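Local coordinates for RctB replication initiator protein (Vibrio cholerae, PDB 5UBD) that initiates replication of the second chromosome, its N-terminal helix-turn-helix domain probably binding DNA, at residues K95-R100 against L111-N116; H15-L20 against L62-E67. The protein carries 1 engineered substitution. All coordinates share one frame; numbering follows the deposited sequence.

Both contacts reach the same mixed sheet, and their centres lie about 13 Å apart. Contact 2 comes first along the chain and closes before contact 1 opens. It sets the turn that leads into strand 20-22 against strand 62-64 and the start of helix 65-70. Contact 1 is the later hairpin of strands 94-101 and 111-114. Strand 20-22 lies between 111-114 and 62-64 in the sheet, so the contacts meet there. His112 N is 2.8 Å from Leu20 O, a probable hydrogen bond. Leu111 CD1 packs on Leu62 CD2 and Leu20 CB. A hairpin following helix 78-91 is consistent with a winged-helix arrangement, as in plasmid initiators.

Contact 1: residues K95-R100 against L111-N116; sequences KQIPVR and LHRFIN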
# COMPACT_ATOMS: atom_id res chain seq x y z
N LYS A 95 1.08 8.03 -3.36
CA LYS A 95 1.84 8.48 -4.52
C LYS A 95 2.38 7.25 -5.24
O LYS A 95 3.09 6.44 -4.64
CB LYS A 95 2.97 9.41 -4.11
CG LYS A 95 3.91 9.77 -5.26
CD LYS A 95 5.08 10.62 -4.79
CE LYS A 95 6.01 10.95 -5.95
NZ LYS A 95 5.29 11.60 -7.08
N GLN A 96 2.05 7.11 -6.52
CA GLN A 96 2.48 5.96 -7.31
C GLN A 96 3.89 6.19 -7.83
O GLN A 96 4.19 7.24 -8.41
CB GLN A 96 1.50 5.72 -8.46
CG GLN A 96 0.10 5.37 -8.00
CD GLN A 96 -0.96 5.63 -9.06
OE1 GLN A 96 -1.59 4.70 -9.57
NE2 GLN A 96 -1.16 6.90 -9.40
N ILE A 97 4.76 5.21 -7.63
CA ILE A 97 6.18 5.31 -7.96
C ILE A 97 6.51 4.21 -8.96
O ILE A 97 6.20 3.05 -8.70
CB ILE A 97 7.08 5.19 -6.72
CG1 ILE A 97 6.78 6.34 -5.75
CG2 ILE A 97 8.55 5.17 -7.13
CD1 ILE A 97 7.53 6.23 -4.45
N PRO A 98 7.12 4.52 -10.10
CA PRO A 98 7.52 3.47 -11.04
C PRO A 98 8.60 2.58 -10.45
O PRO A 98 9.46 3.02 -9.69
CB PRO A 98 8.03 4.25 -12.26
CG PRO A 98 8.42 5.58 -11.72
CD PRO A 98 7.46 5.87 -10.60
N VAL A 99 8.55 1.30 -10.83
CA VAL A 99 9.34 0.28 -10.17
C VAL A 99 9.99 -0.64 -11.20
O VAL A 99 9.54 -0.76 -12.34
CB VAL A 99 8.48 -0.54 -9.18
CG1 VAL A 99 7.75 -1.67 -9.90
CG2 VAL A 99 9.32 -1.06 -8.06
N ARG A 100 11.08 -1.28 -10.77
CA ARG A 100 11.79 -2.28 -11.57
C ARG A 100 12.32 -3.35 -10.63
O ARG A 100 12.96 -3.04 -9.62
CB ARG A 100 12.94 -1.65 -12.36
CG ARG A 100 14.07 -2.61 -12.69
CD ARG A 100 15.17 -1.94 -13.48
NE ARG A 100 16.41 -2.71 -13.45
CZ ARG A 100 17.43 -2.45 -12.64
NH1 ARG A 100 17.36 -1.43 -11.80
NH2 ARG A 100 18.51 -3.21 -12.68
N LEU A 111 4.92 0.92 -6.82
CA LEU A 111 5.16 1.19 -5.41
C LEU A 111 4.31 2.38 -4.97
O LEU A 111 4.16 3.36 -5.70
CB LEU A 111 6.64 1.47 -5.16
CG LEU A 111 7.03 1.94 -3.76
CD1 LEU A 111 6.80 0.85 -2.73
CD2 LEU A 111 8.47 2.42 -3.74
N HIS A 112 3.75 2.29 -3.76
CA HIS A 112 2.81 3.29 -3.26
C HIS A 112 3.31 3.87 -1.95
O HIS A 112 3.57 3.13 -0.99
CB HIS A 112 1.41 2.70 -3.09
CG HIS A 112 0.82 2.18 -4.37
ND1 HIS A 112 1.26 1.02 -4.97
CD2 HIS A 112 -0.16 2.67 -5.16
CE1 HIS A 112 0.57 0.81 -6.07
NE2 HIS A 112 -0.30 1.79 -6.21
N ARG A 113 3.42 5.19 -1.90
CA ARG A 113 3.95 5.90 -0.74
C ARG A 113 2.85 6.74 -0.11
O ARG A 113 2.14 7.46 -0.81
CB ARG A 113 5.13 6.79 -1.15
CG ARG A 113 5.67 7.67 -0.04
CD ARG A 113 6.85 8.48 -0.55
NE ARG A 113 7.97 7.61 -0.91
CZ ARG A 113 8.96 7.96 -1.72
NH1 ARG A 113 8.99 9.17 -2.26
NH2 ARG A 113 9.93 7.09 -1.99
N PHE A 114 2.72 6.63 1.21
CA PHE A 114 1.75 7.44 1.94
C PHE A 114 2.06 8.92 1.78
O PHE A 114 3.23 9.33 1.80
CB PHE A 114 1.73 7.07 3.42
CG PHE A 114 1.05 5.77 3.72
CD1 PHE A 114 -0.33 5.71 3.88
CD2 PHE A 114 1.79 4.60 3.84
CE1 PHE A 114 -0.96 4.51 4.16
CE2 PHE A 114 1.16 3.40 4.12
CZ PHE A 114 -0.21 3.35 4.28
N ILE A 115 1.01 9.72 1.64
CA ILE A 115 1.13 11.16 1.44
C ILE A 115 0.75 11.87 2.73
O ILE A 115 -0.24 11.51 3.37
CB ILE A 115 0.26 11.63 0.25
CG1 ILE A 115 0.80 11.04 -1.05
CG2 ILE A 115 0.20 13.14 0.19
CD1 ILE A 115 0.02 11.42 -2.28
N ASN A 116 1.56 12.85 3.10
CA ASN A 116 1.31 13.63 4.31
C ASN A 116 -0.06 14.31 4.22
O ASN A 116 -0.36 14.96 3.20
CB ASN A 116 2.41 14.68 4.48
CG ASN A 116 2.46 15.25 5.89
OD1 ASN A 116 1.44 15.51 6.52
ND2 ASN A 116 3.67 15.46 6.38
O HOH W 1 -1.57 1.88 -8.63
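Ile97 lays its CD1 over one face of the Arg113 guanidinium, near its centre, with CD1 3.5 Å from Arg113 CZ. The two side chains cross at a slant. Arg113 starts with CG anti to its own backbone N (chi1 174°), then bends at chi3 (-64°), which turns a face of the guanidinium to Ile97 CD1. Its NE forms a salt bridge with Glu22. On the same face of the sheet, Ile97 CD1 also meets Leu111 CD2 at 4.0 Å.

The other face carries Gln96 and His112. They run side by side and point the same way, their amide and ring planes 37° apart. Gln96 CG comes within 3.9 Å of His112 CD2. One water joins their ends. It donates to Gln96 OE1 at 3.0 Å and lies 2.7 Å from His112 NE2, in the ring plane at the edge. His112 ND1 is hydrogen-bonded to Leu20 O, so the ring is held at both nitrogens.

The backbones form an antiparallel ladder. Lys95 and Arg113 exchange two hydrogen bonds, as do Ile97 and Leu111; Ile97 N lies 2.7 Å from Leu111 O. Beyond the ladder, Ile115 CD1 packs on Lys95 CB at 4.0 Å.

This hairpin lies between strands 8-9 and 20-22. Leu85 and Val89 of helix 78-91 cover His112, while Phe114 packs on helix 27-34.

Contact 2: residues H15-L20 against L62-E67; sequences HKDGHL and LVSTTE
The peptide carbonyls of Asp17 and His19 are the flat groups, each gripped by one threonine. Thr66 N meets Asp17 O in the carbonyl plane at 2.8 Å. Thr66 OG1 comes from above that plane, 39° out of it and 2.8 Å from Asp17 O, and also bonds Arg78. At His19 O, Thr65 N arrives almost in line with the carbonyl bond, at 3.0 Å. Thr65 OG1 bonds His19 O at 3.3 Å, tilted 30° from the plane. The His19 ring stands roughly perpendicular to the His112 ring.

Ser64, the N-cap, and Glu67 form a capping box at the start of helix 65-70. With chi1 of 77°, Ser64 OG sits between its backbone N and carbonyl carbon and accepts from Glu67 N at 3.2 Å. In return Glu67 OE1 takes Ser64 N at 3.0 Å. Arg13 and Arg54 form salt bridges with this carboxylate.

Leu20 and Ser64 form an antiparallel non-hydrogen-bonded pair, side chains on one face, with Leu20 CD2 3.7 Å from Ser64 CB. The two carbonyls join the 15-20 turn to backbone N-H groups at the N-terminal end of helix 65-70. Ile81 of helix 78-91 touches Thr65, and Leu20 packs on strands 8-9 and 94-101.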
# COMPACT_ATOMS: atom_id res chain seq x y z
N HIS A 15 7.18 -9.45 -9.29
CA HIS A 15 5.91 -8.81 -9.62
C HIS A 15 4.72 -9.73 -9.36
O HIS A 15 3.61 -9.22 -9.20
CB HIS A 15 5.92 -8.29 -11.07
CG HIS A 15 5.95 -9.36 -12.12
ND1 HIS A 15 7.11 -9.78 -12.73
CD2 HIS A 15 4.95 -10.07 -12.70
CE1 HIS A 15 6.83 -10.69 -13.64
NE2 HIS A 15 5.52 -10.90 -13.63
N LYS A 16 4.92 -11.06 -9.26
CA LYS A 16 3.83 -11.96 -8.88
C LYS A 16 3.18 -11.56 -7.55
O LYS A 16 1.99 -11.82 -7.35
CB LYS A 16 4.28 -13.43 -8.76
CG LYS A 16 4.63 -14.24 -10.03
CD LYS A 16 3.62 -14.18 -11.16
CE LYS A 16 4.31 -14.57 -12.48
NZ LYS A 16 5.32 -15.68 -12.44
N ASP A 17 3.94 -10.90 -6.66
CA ASP A 17 3.42 -10.56 -5.34
C ASP A 17 2.46 -9.38 -5.36
O ASP A 17 1.75 -9.15 -4.37
CB ASP A 17 4.57 -10.25 -4.38
CG ASP A 17 5.60 -11.38 -4.31
OD1 ASP A 17 5.21 -12.55 -4.45
OD2 ASP A 17 6.80 -11.07 -4.10
N GLY A 18 2.41 -8.63 -6.46
CA GLY A 18 1.46 -7.55 -6.60
C GLY A 18 2.02 -6.19 -6.22
O GLY A 18 3.23 -6.00 -6.03
N HIS A 19 1.11 -5.23 -6.09
CA HIS A 19 1.49 -3.86 -5.79
C HIS A 19 2.26 -3.78 -4.48
O HIS A 19 2.08 -4.59 -3.57
CB HIS A 19 0.25 -2.96 -5.73
CG HIS A 19 -0.40 -2.72 -7.06
ND1 HIS A 19 0.23 -2.04 -8.08
CD2 HIS A 19 -1.62 -3.05 -7.52
CE1 HIS A 19 -0.58 -1.97 -9.12
NE2 HIS A 19 -1.71 -2.58 -8.81
N LEU A 20 3.13 -2.78 -4.39
CA LEU A 20 3.99 -2.60 -3.23
C LEU A 20 3.62 -1.32 -2.48
O LEU A 20 3.14 -0.35 -3.08
CB LEU A 20 5.46 -2.55 -3.64
CG LEU A 20 6.02 -3.84 -4.26
CD1 LEU A 20 7.36 -3.58 -4.92
CD2 LEU A 20 6.15 -4.91 -3.20
N LEU A 62 9.15 -2.71 3.00
CA LEU A 62 8.10 -2.84 2.00
C LEU A 62 7.08 -3.86 2.48
O LEU A 62 7.36 -4.71 3.33
CB LEU A 62 8.65 -3.28 0.64
CG LEU A 62 9.68 -2.37 -0.04
CD1 LEU A 62 10.26 -3.06 -1.26
CD2 LEU A 62 9.03 -1.05 -0.42
N VAL A 63 5.87 -3.75 1.93
CA VAL A 63 4.79 -4.71 2.12
C VAL A 63 4.12 -4.90 0.77
O VAL A 63 3.80 -3.92 0.09
CB VAL A 63 3.76 -4.24 3.17
CG1 VAL A 63 2.67 -5.29 3.34
CG2 VAL A 63 4.43 -3.95 4.50
N SER A 64 3.90 -6.15 0.38
CA SER A 64 3.30 -6.44 -0.92
C SER A 64 1.85 -6.86 -0.75
O SER A 64 1.40 -7.21 0.35
CB SER A 64 4.08 -7.53 -1.66
OG SER A 64 3.79 -8.81 -1.13
N THR A 65 1.11 -6.81 -1.86
CA THR A 65 -0.29 -7.22 -1.85
C THR A 65 -0.44 -8.67 -1.39
O THR A 65 -1.32 -8.98 -0.58
CB THR A 65 -0.89 -7.02 -3.24
OG1 THR A 65 -1.03 -5.62 -3.50
CG2 THR A 65 -2.25 -7.70 -3.34
N THR A 66 0.41 -9.57 -1.90
CA THR A 66 0.35 -10.96 -1.48
C THR A 66 0.56 -11.10 0.02
O THR A 66 -0.12 -11.89 0.68
CB THR A 66 1.39 -11.78 -2.25
OG1 THR A 66 1.04 -11.81 -3.64
CG2 THR A 66 1.46 -13.21 -1.73
N GLU A 67 1.49 -10.32 0.58
CA GLU A 67 1.67 -10.32 2.03
C GLU A 67 0.39 -9.91 2.75
O GLU A 67 0.06 -10.45 3.81
CB GLU A 67 2.82 -9.40 2.42
CG GLU A 67 4.19 -9.94 2.06
CD GLU A 67 5.31 -9.01 2.49
OE1 GLU A 67 5.67 -8.10 1.71
OE2 GLU A 67 5.82 -9.18 3.62